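Local coordinates for protein aerobactin synthase IucA (Klebsiella pneumoniae subsp. pneumoniae, PDB 5JM8) that probably catalyses an ATP-dependent condensation in the assembly of the siderophore aerobactin, as an NIS synthetase, at residues H149-A154 against N544-Y548. Residues are numbered along the deposited sequence; the frame is centred on the assembly and turned at random.
Sequences HAFHPA and NFFCY. With ATP (adenosine-5'-triphosphate), chain I.
His152 presents its ring edge to the face of Tyr548 in a T-shaped stack, the planes 73° apart and CE1 of His152 3.4 Å from CD1 of Tyr548. Pro153 lies over a face of the same imidazole, toward its rim. The imidazole of His149 gives one face to the adenine of ATP, with CD2 of His149 3.2 Å from N1 of the nucleotide, and receives the backbone N-H of Phe151 at ND1, in the ring plane. ND1 serves as acceptor in both histidines: that of His152 accepts from Ala154 N at 3.0 Å, the donor tilted 27° out of the plane, while its NE2 pairs with Asn287. With both nitrogens engaged, the rotation of the His152 ring is fixed, which turns the CE1-NE2 edge to the tyrosine.

Small, compact residues fit beside the aromatics. CB of Ala154 approaches CE2 of Tyr548 at 3.5 Å, and the ring of Pro153 fills the angle between Phe545 and Tyr548, its CB 3.9 Å from CD2 of Phe545. Phe545 packs edge-to-face with Phe19 and Phe107.

Asn544 suits a border between polar and apolar groups: its CB rests 3.6 Å from CD2 of His152. Its chi1 (-68°), with CG anti to the carbonyl carbon, carries the amide on toward the loop, where ND2 gives a weak, bent hydrogen bond to O of Phe151, 3.3 Å away.

Cohesion here is thus mainly aromatic and apolar, and the bond from Phe151 N to ND1 is consistent with holding the His149 ring flat against the adenine.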
loop_
_atom_site.group_PDB
_atom_site.type_symbol
_atom_site.label_atom_id
_atom_site.label_comp_id
_atom_site.label_asym_id
_atom_site.label_seq_id
_atom_site.Cartn_x
_atom_site.Cartn_y
_atom_site.Cartn_z
ATOM N N HIS A 149 -33.001 5.193 -7.173
ATOM C CA HIS A 149 -33.713 4.484 -8.233
ATOM C C HIS A 149 -34.190 5.461 -9.303
ATOM O O HIS A 149 -34.925 6.405 -9.014
ATOM C CB HIS A 149 -34.898 3.712 -7.658
ATOM C CG HIS A 149 -35.370 2.593 -8.533
ATOM N ND1 HIS A 149 -35.732 2.777 -9.849
ATOM C CD2 HIS A 149 -35.541 1.275 -8.277
ATOM C CE1 HIS A 149 -36.103 1.620 -10.368
ATOM N NE2 HIS A 149 -35.996 0.692 -9.434
ATOM N N ALA A 150 -33.771 5.225 -10.541
ATOM C CA ALA A 150 -33.989 6.182 -11.618
ATOM C C ALA A 150 -35.452 6.250 -12.039
ATOM O O ALA A 150 -35.883 7.239 -12.634
ATOM C CB ALA A 150 -33.115 5.830 -12.813
ATOM N N PHE A 151 -36.207 5.195 -11.739
ATOM C CA PHE A 151 -37.625 5.129 -12.085
ATOM C C PHE A 151 -38.487 4.887 -10.850
ATOM O O PHE A 151 -39.403 4.066 -10.861
ATOM C CB PHE A 151 -37.864 4.041 -13.138
ATOM C CG PHE A 151 -37.453 4.451 -14.520
ATOM C CD1 PHE A 151 -36.115 4.489 -14.874
ATOM C CD2 PHE A 151 -38.398 4.810 -15.462
ATOM C CE1 PHE A 151 -35.729 4.870 -16.142
ATOM C CE2 PHE A 151 -38.018 5.194 -16.731
ATOM C CZ PHE A 151 -36.682 5.226 -17.071
ATOM N N HIS A 152 -38.165 5.611 -9.784
ATOM C CA HIS A 152 -39.004 5.677 -8.594
ATOM C C HIS A 152 -39.315 7.150 -8.341
ATOM O O HIS A 152 -38.468 8.006 -8.584
ATOM C CB HIS A 152 -38.303 5.046 -7.388
ATOM C CG HIS A 152 -39.225 4.731 -6.252
ATOM N ND1 HIS A 152 -39.533 5.644 -5.267
ATOM C CD2 HIS A 152 -39.912 3.604 -5.947
ATOM C CE1 HIS A 152 -40.369 5.095 -4.404
ATOM N NE2 HIS A 152 -40.615 3.857 -4.794
ATOM N N PRO A 153 -40.539 7.460 -7.880
ATOM C CA PRO A 153 -40.867 8.869 -7.628
ATOM C C PRO A 153 -40.173 9.451 -6.398
ATOM O O PRO A 153 -39.824 10.631 -6.391
ATOM C CB PRO A 153 -42.386 8.841 -7.428
ATOM C CG PRO A 153 -42.685 7.452 -6.986
ATOM C CD PRO A 153 -41.712 6.584 -7.709
ATOM N N ALA A 154 -39.992 8.627 -5.371
ATOM C CA ALA A 154 -39.343 9.050 -4.135
ATOM C C ALA A 154 -38.247 8.066 -3.728
ATOM O O ALA A 154 -38.378 7.367 -2.724
ATOM C CB ALA A 154 -40.369 9.184 -3.026
ATOM N N ASN A 544 -43.401 1.455 -10.327
ATOM C CA ASN A 544 -43.094 1.946 -8.987
ATOM C C ASN A 544 -43.914 3.173 -8.594
ATOM O O ASN A 544 -44.161 3.408 -7.412
ATOM C CB ASN A 544 -41.606 2.287 -8.880
ATOM C CG ASN A 544 -40.717 1.066 -8.956
ATOM O OD1 ASN A 544 -40.714 0.230 -8.052
ATOM N ND2 ASN A 544 -39.947 0.962 -10.031
ATOM N N PHE A 545 -44.333 3.954 -9.586
ATOM C CA PHE A 545 -44.992 5.231 -9.331
ATOM C C PHE A 545 -46.390 5.039 -8.734
ATOM O O PHE A 545 -46.725 5.664 -7.728
ATOM C CB PHE A 545 -45.070 6.051 -10.625
ATOM C CG PHE A 545 -45.730 7.396 -10.462
ATOM C CD1 PHE A 545 -47.110 7.495 -10.428
ATOM C CD2 PHE A 545 -44.979 8.557 -10.369
ATOM C CE1 PHE A 545 -47.731 8.720 -10.287
ATOM C CE2 PHE A 545 -45.596 9.787 -10.232
ATOM C CZ PHE A 545 -46.971 9.868 -10.186
ATOM N N PHE A 546 -47.200 4.176 -9.341
ATOM C CA PHE A 546 -48.560 3.949 -8.856
ATOM C C PHE A 546 -48.567 2.902 -7.748
ATOM O O PHE A 546 -49.534 2.786 -6.996
ATOM C CB PHE A 546 -49.481 3.532 -10.005
ATOM C CG PHE A 546 -49.709 4.623 -11.011
ATOM C CD1 PHE A 546 -50.523 5.702 -10.711
ATOM C CD2 PHE A 546 -49.097 4.576 -12.252
ATOM C CE1 PHE A 546 -50.728 6.712 -11.631
ATOM C CE2 PHE A 546 -49.297 5.580 -13.175
ATOM C CZ PHE A 546 -50.116 6.651 -12.863
ATOM N N CYS A 547 -47.476 2.150 -7.643
ATOM C CA CYS A 547 -47.298 1.217 -6.538
ATOM C C CYS A 547 -46.997 1.982 -5.255
ATOM O O CYS A 547 -47.442 1.607 -4.170
ATOM C CB CYS A 547 -46.172 0.227 -6.837
ATOM S SG CYS A 547 -45.873 -0.983 -5.528
ATOM N N TYR A 548 -46.237 3.063 -5.393
ATOM C CA TYR A 548 -45.821 3.877 -4.257
ATOM C C TYR A 548 -46.961 4.775 -3.787
ATOM O O TYR A 548 -47.069 5.109 -2.606
ATOM C CB TYR A 548 -44.605 4.719 -4.643
ATOM C CG TYR A 548 -43.886 5.352 -3.480
ATOM C CD1 TYR A 548 -43.169 4.575 -2.591
ATOM C CD2 TYR A 548 -43.910 6.724 -3.281
ATOM C CE1 TYR A 548 -42.504 5.136 -1.530
ATOM C CE2 TYR A 548 -43.245 7.298 -2.220
ATOM C CZ TYR A 548 -42.541 6.496 -1.349
ATOM O OH TYR A 548 -41.871 7.055 -0.291
HETATM P PG ATP I . -28.783 -5.869 -0.399
HETATM O O1G ATP I . -27.838 -5.324 0.641
HETATM O O2G ATP I . -28.233 -5.814 -1.804
HETATM O O3G ATP I . -29.378 -7.211 -0.044
HETATM P PB ATP I . -31.589 -5.108 -0.442
HETATM O O1B ATP I . -32.268 -4.019 0.351
HETATM O O2B ATP I . -31.853 -6.556 -0.096
HETATM O O3B ATP I . -29.998 -4.800 -0.445
HETATM P PA ATP I . -33.376 -4.639 -2.631
HETATM O O1A ATP I . -34.395 -5.262 -1.709
HETATM O O2A ATP I . -33.315 -5.066 -4.077
HETATM O O3A ATP I . -31.910 -4.875 -2.006
HETATM O "O5'" ATP I . -33.513 -3.039 -2.613
HETATM C "C5'" ATP I . -32.606 -2.286 -3.412
HETATM C "C4'" ATP I . -32.305 -0.927 -2.798
HETATM O "O4'" ATP I . -31.442 -0.219 -3.691
HETATM C "C3'" ATP I . -33.545 -0.071 -2.588
HETATM O "O3'" ATP I . -33.554 0.441 -1.249
HETATM C "C2'" ATP I . -33.447 1.051 -3.604
HETATM O "O2'" ATP I . -33.805 2.312 -3.043
HETATM C "C1'" ATP I . -31.989 1.057 -4.031
HETATM N N9 ATP I . -31.841 1.278 -5.487
HETATM C C8 ATP I . -31.162 2.302 -6.028
HETATM N N7 ATP I . -31.201 2.244 -7.382
HETATM C C5 ATP I . -31.918 1.158 -7.718
HETATM C C6 ATP I . -32.337 0.517 -8.981
HETATM N N6 ATP I . -31.971 1.067 -10.163
HETATM N N1 ATP I . -33.083 -0.609 -8.900
HETATM C C2 ATP I . -33.440 -1.146 -7.717
HETATM N N3 ATP I . -33.090 -0.611 -6.534
HETATM C C4 ATP I . -32.343 0.521 -6.466
#